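PDB 1WDV: Ala-tRNApro hydrolase ProX from Aeropyrum pernix, which probably deacylates misacylated tRNA, as a free-standing trans-editing partner of prolyl-tRNA synthetase that would remove alanine wrongly attached to tRNA(Pro). Local coordinates for residues 43-48 with 57-62; 47-52 with 78-83; 114-119 with 135-140. All coordinates share one frame; numbering follows the deposited sequence.

Interaction 1. Residues 43-48 with 57-62; sequences VKTLIV and AVVIPG
I60 lays its long branch between two neighbours of the facing strand: its CD1 meets L46 CD1 at 3.6 Å, the two side chains crossing at about a right angle, while its CG1 lies 3.7 Å from K44 CG. I60 CG1 and K44 CG both take the crowded position between backbone N and carbonyl carbon, and a bend at chi2 (-146°) carries the lysine chain obliquely across the isoleucine, with K44 CE also touching I60 CD1. V58 shares this face and meets V48 by CG2 against CG2. The other face is lined by T45, I47, A57 and V59; there the alanine methyl A57 CB sits 3.8 Å from T45 CG2 and is reached by I47 CD1. Strands 43-50 and 55-61 form an antiparallel hairpin, and L46 and V58 bond to each other twice. L46 N points almost straight at V58 O (2.9 Å, 176°), though from above the carbonyl plane, whereas V58 N meets L46 O at 2.8 Å in the plane of the L46 carbonyl. K44 and I60 make the second reciprocal pair. With T45 OG1 bonded to V98 O and K44 NZ weakly to K64 O, backbone pairing satisfies these amides and carbonyls, and most side chains pack apolarly.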
ATOM      1  N   VAL A  43      -2.579   4.125   5.240  1.00  7.10           N
ATOM      2  CA  VAL A  43      -2.702   2.784   4.691  1.00  6.73           C
ATOM      3  C   VAL A  43      -1.369   2.107   4.486  1.00  9.27           C
ATOM      4  O   VAL A  43      -0.379   2.753   4.160  1.00 11.08           O
ATOM      5  CB  VAL A  43      -3.470   2.793   3.352  1.00  6.68           C
ATOM      6  CG1 VAL A  43      -4.889   3.270   3.585  1.00  9.85           C
ATOM      7  CG2 VAL A  43      -2.782   3.733   2.350  1.00  8.79           C
ATOM      8  N   LYS A  44      -1.348   0.797   4.699  1.00 10.36           N
ATOM      9  CA  LYS A  44      -0.101   0.085   4.491  1.00 11.53           C
ATOM     10  C   LYS A  44      -0.219  -0.796   3.266  1.00  8.89           C
ATOM     11  O   LYS A  44      -1.286  -1.333   2.998  1.00 11.01           O
ATOM     12  CB  LYS A  44       0.254  -0.732   5.730  1.00 16.15           C
ATOM     13  CG  LYS A  44      -0.887  -1.462   6.362  1.00 20.76           C
ATOM     14  CD  LYS A  44      -0.677  -1.506   7.879  1.00 23.19           C
ATOM     15  CE  LYS A  44      -1.704  -2.376   8.597  1.00 18.22           C
ATOM     16  NZ  LYS A  44      -1.297  -2.620  10.020  1.00 23.99           N
ATOM     17  N   THR A  45       0.874  -0.863   2.506  1.00 11.29           N
ATOM     18  CA  THR A  45       0.987  -1.691   1.309  1.00  9.32           C
ATOM     19  C   THR A  45       1.721  -2.918   1.795  1.00  9.17           C
ATOM     20  O   THR A  45       2.924  -2.859   2.039  1.00 10.95           O
ATOM     21  CB  THR A  45       1.865  -1.024   0.219  1.00 11.37           C
ATOM     22  OG1 THR A  45       1.320   0.257  -0.134  1.00 13.93           O
ATOM     23  CG2 THR A  45       1.879  -1.859  -1.039  1.00 11.18           C
ATOM     24  N   LEU A  46       1.002  -4.013   1.963  1.00  7.40           N
ATOM     25  CA  LEU A  46       1.608  -5.247   2.441  1.00  6.83           C
ATOM     26  C   LEU A  46       1.941  -6.176   1.304  1.00  6.91           C
ATOM     27  O   LEU A  46       1.094  -6.452   0.465  1.00 11.43           O
ATOM     28  CB  LEU A  46       0.642  -5.984   3.374  1.00  9.19           C
ATOM     29  CG  LEU A  46       0.156  -5.165   4.570  1.00 11.42           C
ATOM     30  CD1 LEU A  46      -0.905  -5.992   5.348  1.00 14.81           C
ATOM     31  CD2 LEU A  46       1.346  -4.787   5.444  1.00 15.46           C
ATOM     32  N   ILE A  47       3.165  -6.691   1.273  1.00  5.55           N
ATOM     33  CA  ILE A  47       3.497  -7.627   0.198  1.00  5.87           C
ATOM     34  C   ILE A  47       3.138  -9.044   0.644  1.00  8.30           C
ATOM     35  O   ILE A  47       3.533  -9.510   1.736  1.00  7.29           O
ATOM     36  CB  ILE A  47       4.992  -7.532  -0.169  1.00  6.79           C
ATOM     37  CG1 ILE A  47       5.335  -6.094  -0.578  1.00  7.43           C
ATOM     38  CG2 ILE A  47       5.330  -8.502  -1.293  1.00  9.03           C
ATOM     39  CD1 ILE A  47       4.545  -5.551  -1.805  1.00  9.84           C
ATOM     40  N   VAL A  48       2.385  -9.739  -0.210  1.00  7.27           N
ATOM     41  CA  VAL A  48       1.937 -11.097   0.085  1.00  6.26           C
ATOM     42  C   VAL A  48       2.448 -12.024  -1.019  1.00  8.49           C
ATOM     43  O   VAL A  48       2.451 -11.650  -2.198  1.00  8.15           O
ATOM     44  CB  VAL A  48       0.393 -11.119   0.151  1.00  8.37           C
ATOM     45  CG1 VAL A  48      -0.143 -12.536   0.342  1.00 10.14           C
ATOM     46  CG2 VAL A  48      -0.054 -10.239   1.334  1.00  8.03           C
ATOM     47  N   ALA A  57       0.505  -6.839  -3.732  1.00  5.45           N
ATOM     48  CA  ALA A  57       0.677  -5.648  -2.882  1.00  3.68           C
ATOM     49  C   ALA A  57      -0.773  -5.418  -2.443  1.00  4.96           C
ATOM     50  O   ALA A  57      -1.644  -5.188  -3.266  1.00  6.56           O
ATOM     51  CB  ALA A  57       1.190  -4.463  -3.693  1.00  5.18           C
ATOM     52  N   VAL A  58      -1.005  -5.485  -1.136  1.00  6.02           N
ATOM     53  CA  VAL A  58      -2.349  -5.396  -0.584  1.00  5.69           C
ATOM     54  C   VAL A  58      -2.449  -4.161   0.309  1.00  6.31           C
ATOM     55  O   VAL A  58      -1.778  -4.072   1.334  1.00  6.93           O
ATOM     56  CB  VAL A  58      -2.638  -6.694   0.238  1.00  7.06           C
ATOM     57  CG1 VAL A  58      -4.122  -6.728   0.682  1.00  6.77           C
ATOM     58  CG2 VAL A  58      -2.297  -7.932  -0.634  1.00  6.89           C
ATOM     59  N   VAL A  59      -3.306  -3.222  -0.085  1.00  4.73           N
ATOM     60  CA  VAL A  59      -3.474  -1.978   0.642  1.00  6.12           C
ATOM     61  C   VAL A  59      -4.634  -2.060   1.611  1.00  6.24           C
ATOM     62  O   VAL A  59      -5.787  -2.262   1.201  1.00  7.80           O
ATOM     63  CB  VAL A  59      -3.725  -0.798  -0.336  1.00  7.97           C
ATOM     64  CG1 VAL A  59      -3.794   0.485   0.422  1.00  7.81           C
ATOM     65  CG2 VAL A  59      -2.578  -0.739  -1.370  1.00  6.94           C
ATOM     66  N   ILE A  60      -4.318  -1.911   2.903  1.00  6.65           N
ATOM     67  CA  ILE A  60      -5.332  -1.993   3.951  1.00  6.77           C
ATOM     68  C   ILE A  60      -5.236  -0.827   4.931  1.00  5.61           C
ATOM     69  O   ILE A  60      -4.219  -0.120   4.982  1.00  7.44           O
ATOM     70  CB  ILE A  60      -5.235  -3.330   4.763  1.00  7.93           C
ATOM     71  CG1 ILE A  60      -3.960  -3.357   5.605  1.00  9.37           C
ATOM     72  CG2 ILE A  60      -5.234  -4.550   3.791  1.00 10.06           C
ATOM     73  CD1 ILE A  60      -3.923  -4.546   6.621  1.00  9.57           C
ATOM     74  N   PRO A  61      -6.316  -0.574   5.686  1.00  7.68           N
ATOM     75  CA  PRO A  61      -6.364   0.507   6.687  1.00  9.35           C
ATOM     76  C   PRO A  61      -5.297   0.265   7.747  1.00  9.22           C
ATOM     77  O   PRO A  61      -5.004  -0.873   8.093  1.00  8.64           O
ATOM     78  CB  PRO A  61      -7.761   0.389   7.286  1.00  8.76           C
ATOM     79  CG  PRO A  61      -8.540  -0.309   6.231  1.00 10.85           C
ATOM     80  CD  PRO A  61      -7.592  -1.306   5.645  1.00  9.29           C
ATOM     81  N   GLY A  62      -4.749   1.342   8.285  1.00  8.87           N
ATOM     82  CA  GLY A  62      -3.679   1.230   9.258  1.00  7.87           C
ATOM     83  C   GLY A  62      -4.037   0.598  10.579  1.00  8.23           C
ATOM     84  O   GLY A  62      -3.129   0.101  11.287  1.00  7.88           O
TER

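Interaction 2. Residues 47-52 with 78-83; sequences IVLDNA and PVRLAR
The guanidinium of R80 lies between a methyl group and a second arginine: L49 CD1 covers one face, 3.4 Å above the plane and offset toward the rim, and R83 NH1 stands over the centre of the opposite face. The R80 chain starts from the crowded first torsion (chi1 70°) and then runs extended from CG to NE, side by side with L49. Its NH1 donates to L81 O at 3.0 Å, close to the guanidinium plane, and forms a salt bridge with E86 of helix 84-91; that acid probably eases the closeness of the two arginines. L49 also sets CG against A82 CB at 3.8 Å.

The short strand 79-81 is an outermost strand of the mixed five-stranded sheet, antiparallel to 43-50. L49 and R80 are its hydrogen-bonded pair: L49 N reaches R80 O at 2.8 Å, nearly along the C=O axis, and R80 N returns a more bent bond to L49 O. A82 N adds a bond to I47 O (2.9 Å), and a water donates to I47 O and A82 O. On the face away from L49, V48 CG1, anti to its backbone N, presses on V79 CB and comes within 3.4 Å of R80 O. Beyond strand 43-50 and just before strand 79-81, the N51 amide crosses the P78 ring obliquely, ND2 and OD1 each 3.5 Å from P78 CD, while N51 N gives P78 O a weak bond. D50 turns the chain there as an Asx turn, its OD1 accepting from A52 N and from G54 N, and its OD2 is bonded to Y56 OH.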
ATOM      1  N   ILE A  47       3.165  -6.691   1.273  1.00  5.55           N
ATOM      2  CA  ILE A  47       3.497  -7.627   0.198  1.00  5.87           C
ATOM      3  C   ILE A  47       3.138  -9.044   0.644  1.00  8.30           C
ATOM      4  O   ILE A  47       3.533  -9.510   1.736  1.00  7.29           O
ATOM      5  CB  ILE A  47       4.992  -7.532  -0.169  1.00  6.79           C
ATOM      6  CG1 ILE A  47       5.335  -6.094  -0.578  1.00  7.43           C
ATOM      7  CG2 ILE A  47       5.330  -8.502  -1.293  1.00  9.03           C
ATOM      8  CD1 ILE A  47       4.545  -5.551  -1.805  1.00  9.84           C
ATOM      9  N   VAL A  48       2.385  -9.739  -0.210  1.00  7.27           N
ATOM     10  CA  VAL A  48       1.937 -11.097   0.085  1.00  6.26           C
ATOM     11  C   VAL A  48       2.448 -12.024  -1.019  1.00  8.49           C
ATOM     12  O   VAL A  48       2.451 -11.650  -2.198  1.00  8.15           O
ATOM     13  CB  VAL A  48       0.393 -11.119   0.151  1.00  8.37           C
ATOM     14  CG1 VAL A  48      -0.143 -12.536   0.342  1.00 10.14           C
ATOM     15  CG2 VAL A  48      -0.054 -10.239   1.334  1.00  8.03           C
ATOM     16  N   LEU A  49       2.872 -13.228  -0.625  1.00  5.94           N
ATOM     17  CA  LEU A  49       3.420 -14.183  -1.583  1.00  5.77           C
ATOM     18  C   LEU A  49       2.619 -15.462  -1.646  1.00  7.87           C
ATOM     19  O   LEU A  49       2.234 -15.983  -0.605  1.00 10.44           O
ATOM     20  CB  LEU A  49       4.835 -14.561  -1.161  1.00  8.82           C
ATOM     21  CG  LEU A  49       5.773 -13.389  -0.858  1.00  6.21           C
ATOM     22  CD1 LEU A  49       7.104 -13.953  -0.348  1.00  9.71           C
ATOM     23  CD2 LEU A  49       5.990 -12.558  -2.112  1.00  8.01           C
ATOM     24  N   ASP A  50       2.363 -15.993  -2.840  1.00  8.43           N
ATOM     25  CA  ASP A  50       1.697 -17.278  -2.880  1.00 10.74           C
ATOM     26  C   ASP A  50       2.794 -18.337  -3.060  1.00 13.13           C
ATOM     27  O   ASP A  50       3.980 -18.006  -3.147  1.00 11.58           O
ATOM     28  CB  ASP A  50       0.594 -17.360  -3.971  1.00 10.21           C
ATOM     29  CG  ASP A  50       1.113 -17.236  -5.405  1.00 12.05           C
ATOM     30  OD1 ASP A  50       2.221 -17.712  -5.710  1.00 12.84           O
ATOM     31  OD2 ASP A  50       0.361 -16.665  -6.255  1.00 12.97           O
ATOM     32  N   ASN A  51       2.433 -19.615  -3.073  1.00 12.82           N
ATOM     33  CA  ASN A  51       3.462 -20.636  -3.209  1.00 15.80           C
ATOM     34  C   ASN A  51       3.883 -21.004  -4.635  1.00 16.07           C
ATOM     35  O   ASN A  51       4.508 -22.052  -4.847  1.00 17.98           O
ATOM     36  CB  ASN A  51       3.037 -21.888  -2.441  1.00 16.51           C
ATOM     37  CG  ASN A  51       1.843 -22.584  -3.074  1.00 17.57           C
ATOM     38  OD1 ASN A  51       1.186 -22.052  -3.971  1.00 17.40           O
ATOM     39  ND2 ASN A  51       1.561 -23.790  -2.599  1.00 19.84           N
ATOM     40  N   ALA A  52       3.569 -20.153  -5.606  1.00 12.20           N
ATOM     41  CA  ALA A  52       3.933 -20.406  -6.988  1.00 15.39           C
ATOM     42  C   ALA A  52       4.555 -19.193  -7.666  1.00 12.94           C
ATOM     43  O   ALA A  52       4.346 -18.969  -8.853  1.00 15.44           O
ATOM     44  CB  ALA A  52       2.701 -20.881  -7.784  1.00 19.10           C
ATOM     45  N   PRO A  78      -2.111 -21.186  -1.540  1.00 14.39           N
ATOM     46  CA  PRO A  78      -1.641 -20.893  -0.188  1.00 13.66           C
ATOM     47  C   PRO A  78      -0.828 -19.590  -0.237  1.00 13.12           C
ATOM     48  O   PRO A  78      -0.051 -19.382  -1.176  1.00 12.66           O
ATOM     49  CB  PRO A  78      -0.750 -22.092   0.142  1.00 13.39           C
ATOM     50  CG  PRO A  78      -1.370 -23.213  -0.682  1.00 14.62           C
ATOM     51  CD  PRO A  78      -1.650 -22.512  -1.990  1.00 14.54           C
ATOM     52  N   VAL A  79      -0.982 -18.732   0.765  1.00 11.97           N
ATOM     53  CA  VAL A  79      -0.220 -17.471   0.786  1.00 10.66           C
ATOM     54  C   VAL A  79       0.394 -17.174   2.140  1.00 10.23           C
ATOM     55  O   VAL A  79       0.057 -17.800   3.153  1.00 13.88           O
ATOM     56  CB  VAL A  79      -1.101 -16.236   0.436  1.00  9.30           C
ATOM     57  CG1 VAL A  79      -1.615 -16.360  -0.987  1.00 10.83           C
ATOM     58  CG2 VAL A  79      -2.256 -16.104   1.418  1.00 10.82           C
ATOM     59  N   ARG A  80       1.301 -16.206   2.153  1.00  9.23           N
ATOM     60  CA  ARG A  80       1.919 -15.780   3.404  1.00  8.81           C
ATOM     61  C   ARG A  80       2.402 -14.366   3.205  1.00 10.14           C
ATOM     62  O   ARG A  80       2.469 -13.879   2.086  1.00  9.53           O
ATOM     63  CB  ARG A  80       3.114 -16.669   3.793  1.00  8.70           C
ATOM     64  CG  ARG A  80       4.365 -16.523   2.899  1.00  9.15           C
ATOM     65  CD  ARG A  80       5.528 -17.270   3.550  1.00 11.12           C
ATOM     66  NE  ARG A  80       6.709 -17.383   2.687  1.00  9.74           N
ATOM     67  CZ  ARG A  80       7.625 -16.437   2.495  1.00  9.04           C
ATOM     68  NH1 ARG A  80       7.516 -15.268   3.103  1.00  6.51           N
ATOM     69  NH2 ARG A  80       8.683 -16.669   1.703  1.00 10.32           N
ATOM     70  N   LEU A  81       2.742 -13.704   4.310  1.00  8.77           N
ATOM     71  CA  LEU A  81       3.292 -12.358   4.235  1.00  6.67           C
ATOM     72  C   LEU A  81       4.742 -12.493   3.839  1.00  7.59           C
ATOM     73  O   LEU A  81       5.418 -13.423   4.296  1.00  8.89           O
ATOM     74  CB  LEU A  81       3.285 -11.685   5.607  1.00  7.92           C
ATOM     75  CG  LEU A  81       1.915 -11.276   6.099  1.00 11.66           C
ATOM     76  CD1 LEU A  81       1.996 -10.981   7.603  1.00 10.96           C
ATOM     77  CD2 LEU A  81       1.443 -10.058   5.292  1.00 12.58           C
ATOM     78  N   ALA A  82       5.193 -11.607   2.962  1.00  7.10           N
ATOM     79  CA  ALA A  82       6.613 -11.548   2.593  1.00  6.99           C
ATOM     80  C   ALA A  82       7.311 -11.039   3.846  1.00  6.45           C
ATOM     81  O   ALA A  82       6.774 -10.180   4.574  1.00 10.73           O
ATOM     82  CB  ALA A  82       6.832 -10.533   1.482  1.00  8.84           C
ATOM     83  N   ARG A  83       8.499 -11.566   4.117  1.00  7.94           N
ATOM     84  CA  ARG A  83       9.293 -11.097   5.251  1.00  8.27           C
ATOM     85  C   ARG A  83       9.949  -9.773   4.840  1.00  8.62           C
ATOM     86  O   ARG A  83      10.054  -9.469   3.651  1.00  8.38           O
ATOM     87  CB  ARG A  83      10.313 -12.172   5.634  1.00  6.91           C
ATOM     88  CG  ARG A  83       9.564 -13.385   6.209  1.00  9.53           C
ATOM     89  CD  ARG A  83      10.471 -14.492   6.677  1.00 12.30           C
ATOM     90  NE  ARG A  83      11.237 -15.045   5.588  1.00 13.09           N
ATOM     91  CZ  ARG A  83      10.916 -16.139   4.900  1.00 12.61           C
ATOM     92  NH1 ARG A  83       9.812 -16.855   5.175  1.00 11.68           N
ATOM     93  NH2 ARG A  83      11.709 -16.507   3.907  1.00 13.59           N
TER
HETATM   94  O   HOH W   1       4.738  -8.233   4.024  1.00 12.90           O
HETATM   95  O   HOH W   2       2.687 -19.118   0.340  1.00 26.59           O

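Interaction 3. Residues 114-119 with 135-140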
ATOM      1  N   ILE A 114     -12.956  -1.357   2.281  1.00  8.01           N
ATOM      2  CA  ILE A 114     -13.317  -0.426   3.354  1.00  9.99           C
ATOM      3  C   ILE A 114     -12.673   0.950   3.103  1.00 10.01           C
ATOM      4  O   ILE A 114     -13.138   1.969   3.622  1.00 10.39           O
ATOM      5  CB  ILE A 114     -12.917  -0.990   4.759  1.00 13.32           C
ATOM      6  CG1 ILE A 114     -13.556  -0.149   5.863  1.00 16.02           C
ATOM      7  CG2 ILE A 114     -11.434  -0.964   4.941  1.00 13.70           C
ATOM      8  CD1 ILE A 114     -13.514  -0.822   7.215  1.00 14.29           C
ATOM      9  N   LEU A 115     -11.636   0.996   2.268  1.00  6.45           N
ATOM     10  CA  LEU A 115     -10.992   2.266   1.984  1.00  8.10           C
ATOM     11  C   LEU A 115     -11.681   3.085   0.895  1.00  7.19           C
ATOM     12  O   LEU A 115     -11.404   4.263   0.755  1.00  8.58           O
ATOM     13  CB  LEU A 115      -9.542   2.031   1.540  1.00  7.67           C
ATOM     14  CG  LEU A 115      -8.616   1.395   2.583  1.00  7.77           C
ATOM     15  CD1 LEU A 115      -7.295   1.058   1.889  1.00  7.05           C
ATOM     16  CD2 LEU A 115      -8.408   2.357   3.770  1.00  8.76           C
ATOM     17  N   LEU A 116     -12.599   2.484   0.144  1.00  9.86           N
ATOM     18  CA  LEU A 116     -13.178   3.200  -0.980  1.00  9.38           C
ATOM     19  C   LEU A 116     -14.016   4.450  -0.712  1.00  9.17           C
ATOM     20  O   LEU A 116     -14.047   5.370  -1.547  1.00  9.96           O
ATOM     21  CB  LEU A 116     -13.928   2.202  -1.864  1.00 10.31           C
ATOM     22  CG  LEU A 116     -12.942   1.267  -2.577  1.00 10.65           C
ATOM     23  CD1 LEU A 116     -13.734   0.233  -3.346  1.00 16.80           C
ATOM     24  CD2 LEU A 116     -12.056   2.080  -3.529  1.00 18.14           C
ATOM     25  N   SER A 117     -14.675   4.514   0.446  1.00 10.22           N
ATOM     26  CA  SER A 117     -15.466   5.695   0.766  1.00 11.92           C
ATOM     27  C   SER A 117     -14.599   6.849   1.258  1.00 11.25           C
ATOM     28  O   SER A 117     -15.059   7.988   1.349  1.00 11.09           O
ATOM     29  CB  SER A 117     -16.505   5.376   1.843  1.00 13.85           C
ATOM     30  OG  SER A 117     -15.852   4.995   3.030  1.00 15.89           O
ATOM     31  N   ARG A 118     -13.331   6.568   1.563  1.00  9.76           N
ATOM     32  CA  ARG A 118     -12.446   7.635   2.042  1.00  9.47           C
ATOM     33  C   ARG A 118     -11.859   8.409   0.861  1.00  9.98           C
ATOM     34  O   ARG A 118     -11.271   7.819  -0.052  1.00  9.54           O
ATOM     35  CB  ARG A 118     -11.318   7.050   2.916  1.00  6.95           C
ATOM     36  CG  ARG A 118     -10.506   8.130   3.654  1.00  9.13           C
ATOM     37  CD  ARG A 118     -11.229   8.642   4.900  1.00  8.52           C
ATOM     38  NE  ARG A 118     -11.169   7.672   5.991  1.00 11.18           N
ATOM     39  CZ  ARG A 118     -11.709   7.904   7.180  1.00 12.85           C
ATOM     40  NH1 ARG A 118     -12.352   9.048   7.395  1.00 14.70           N
ATOM     41  NH2 ARG A 118     -11.562   7.028   8.165  1.00 16.03           N
ATOM     42  N   LYS A 119     -12.025   9.727   0.852  1.00 10.20           N
ATOM     43  CA  LYS A 119     -11.515  10.491  -0.281  1.00  9.93           C
ATOM     44  C   LYS A 119     -10.009  10.609  -0.306  1.00  9.72           C
ATOM     45  O   LYS A 119      -9.413  10.642  -1.382  1.00 12.55           O
ATOM     46  CB  LYS A 119     -12.136  11.893  -0.304  1.00 14.78           C
ATOM     47  CG  LYS A 119     -13.654  11.821  -0.453  1.00 20.86           C
ATOM     48  CD  LYS A 119     -14.239  13.044  -1.141  1.00 25.32           C
ATOM     49  CE  LYS A 119     -15.619  12.713  -1.720  1.00 29.30           C
ATOM     50  NZ  LYS A 119     -16.169  13.847  -2.507  1.00 33.37           N
ATOM     51  N   SER A 135      -6.125   9.159  -3.487  1.00  7.89           N
ATOM     52  CA  SER A 135      -7.529   8.749  -3.410  1.00  6.82           C
ATOM     53  C   SER A 135      -7.620   7.271  -3.733  1.00  7.23           C
ATOM     54  O   SER A 135      -7.178   6.850  -4.790  1.00  6.97           O
ATOM     55  CB  SER A 135      -8.348   9.496  -4.464  1.00  9.15           C
ATOM     56  OG  SER A 135      -9.537   8.763  -4.770  1.00  8.52           O
ATOM     57  N   PRO A 136      -8.203   6.468  -2.832  1.00  7.40           N
ATOM     58  CA  PRO A 136      -8.347   5.035  -3.065  1.00  6.98           C
ATOM     59  C   PRO A 136      -9.091   4.755  -4.371  1.00  6.65           C
ATOM     60  O   PRO A 136      -8.668   3.927  -5.172  1.00  7.85           O
ATOM     61  CB  PRO A 136      -9.123   4.562  -1.845  1.00  8.37           C
ATOM     62  CG  PRO A 136      -8.545   5.446  -0.748  1.00  7.13           C
ATOM     63  CD  PRO A 136      -8.509   6.819  -1.430  1.00  9.33           C
ATOM     64  N   ARG A 137     -10.192   5.458  -4.601  1.00  8.09           N
ATOM     65  CA  ARG A 137     -10.916   5.216  -5.845  1.00  7.85           C
ATOM     66  C   ARG A 137     -10.086   5.519  -7.076  1.00  9.17           C
ATOM     67  O   ARG A 137     -10.152   4.770  -8.060  1.00  8.47           O
ATOM     68  CB  ARG A 137     -12.189   6.043  -5.885  1.00  7.03           C
ATOM     69  CG  ARG A 137     -13.178   5.472  -4.934  1.00 13.95           C
ATOM     70  CD  ARG A 137     -14.521   6.154  -5.075  1.00 20.63           C
ATOM     71  NE  ARG A 137     -15.560   5.282  -4.559  1.00 22.07           N
ATOM     72  CZ  ARG A 137     -16.668   5.729  -3.995  1.00 26.32           C
ATOM     73  NH1 ARG A 137     -16.863   7.044  -3.885  1.00 28.13           N
ATOM     74  NH2 ARG A 137     -17.574   4.867  -3.556  1.00 28.38           N
ATOM     75  N   GLU A 138      -9.310   6.598  -7.030  1.00  7.61           N
ATOM     76  CA  GLU A 138      -8.475   6.955  -8.179  1.00  8.86           C
ATOM     77  C   GLU A 138      -7.396   5.885  -8.376  1.00 11.21           C
ATOM     78  O   GLU A 138      -7.033   5.560  -9.505  1.00 10.18           O
ATOM     79  CB  GLU A 138      -7.838   8.336  -7.993  1.00  9.73           C
ATOM     80  CG  GLU A 138      -8.883   9.483  -8.026  1.00 10.50           C
ATOM     81  CD  GLU A 138      -8.259  10.871  -7.851  1.00 15.64           C
ATOM     82  OE1 GLU A 138      -7.030  10.982  -7.646  1.00 11.89           O
ATOM     83  OE2 GLU A 138      -9.017  11.866  -7.910  1.00 15.84           O
ATOM     84  N   LEU A 139      -6.917   5.315  -7.272  1.00  6.35           N
ATOM     85  CA  LEU A 139      -5.903   4.289  -7.362  1.00  5.24           C
ATOM     86  C   LEU A 139      -6.497   3.074  -8.074  1.00  9.19           C
ATOM     87  O   LEU A 139      -5.897   2.502  -8.978  1.00  9.16           O
ATOM     88  CB  LEU A 139      -5.432   3.892  -5.954  1.00  6.58           C
ATOM     89  CG  LEU A 139      -4.543   2.654  -5.933  1.00  6.30           C
ATOM     90  CD1 LEU A 139      -3.246   2.964  -6.626  1.00 11.07           C
ATOM     91  CD2 LEU A 139      -4.302   2.221  -4.459  1.00  5.46           C
ATOM     92  N   VAL A 140      -7.685   2.683  -7.651  1.00  7.54           N
ATOM     93  CA  VAL A 140      -8.324   1.529  -8.256  1.00  9.84           C
ATOM     94  C   VAL A 140      -8.571   1.765  -9.731  1.00 10.53           C
ATOM     95  O   VAL A 140      -8.233   0.907 -10.567  1.00 13.43           O
ATOM     96  CB  VAL A 140      -9.629   1.187  -7.514  1.00  9.56           C
ATOM     97  CG1 VAL A 140     -10.371   0.049  -8.211  1.00 10.40           C
ATOM     98  CG2 VAL A 140      -9.292   0.738  -6.091  1.00  6.81           C
TER
HETATM   99  O   HOH W   3     -11.797   6.800  -2.478  1.00 11.93           O
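The ring of P136 is the bump of this contact, and the turn 115-118 supplies its hollow. Carbonyl oxygens line that hollow: L115 O lies 3.4 Å from P136 CG, and R118 O comes up to P136 CD at 3.2 Å, so the ring carbons rest more closely on backbone oxygens than on the L115 side chain. A second bump comes from the loop. L116, its CG anti to the carbonyl carbon, sends CD2 into the groove between R137 and V140, meeting R137 CG at 3.8 Å and V140 CG2 at 4.0 Å; leucine and valine cross there at about a right angle. R137 then extends from CG to NE over the turn; L116 O lies over one guanidinium face, offset toward the rim, and the angle from R137 NE is too poor for a hydrogen bond.

The turn is type I, closed by R118 N on L115 O, and it faces the first turn of helix 136-143. S135 is the N-cap of that helix: its OG, anti to the backbone N (chi1 157°), accepts from E138 N at 3.1 Å and 165°. An alanine here would remove that hydroxyl, leave E138 N without its capping bond, and would probably loosen the helix start that holds P136 in its hollow. Between the two segments sits a water that donates to L116 O and R118 O and accepts from R137 N at 3.0 Å, a helix N-H near the amino end. V147 of strand 146-148 touches both L116 and V140.

Overall arrangement
Interactions 1 and 2 start from the same strand, 43-50, and share I47 and V48, with centres about 13 Å apart; interaction 1 closes at 57-62, before interaction 2 closes at 78-83. Together they set strands 79-81, 43-50 and 55-61 of the mixed sheet in antiparallel order, from its surface edge to a buried hairpin about 4 Å from the centre of the chain. Interaction 3 follows in sequence, centred about 13 Å from interaction 1, and touches it where I114 and L115 pack on P61 and L115 on V43. It lies about 24 Å from interaction 2, centre to centre, across the chain's centre. All three fall within the aminoacyl-tRNA editing domain, whose central hairpin links an edge strand to a loop-helix contact.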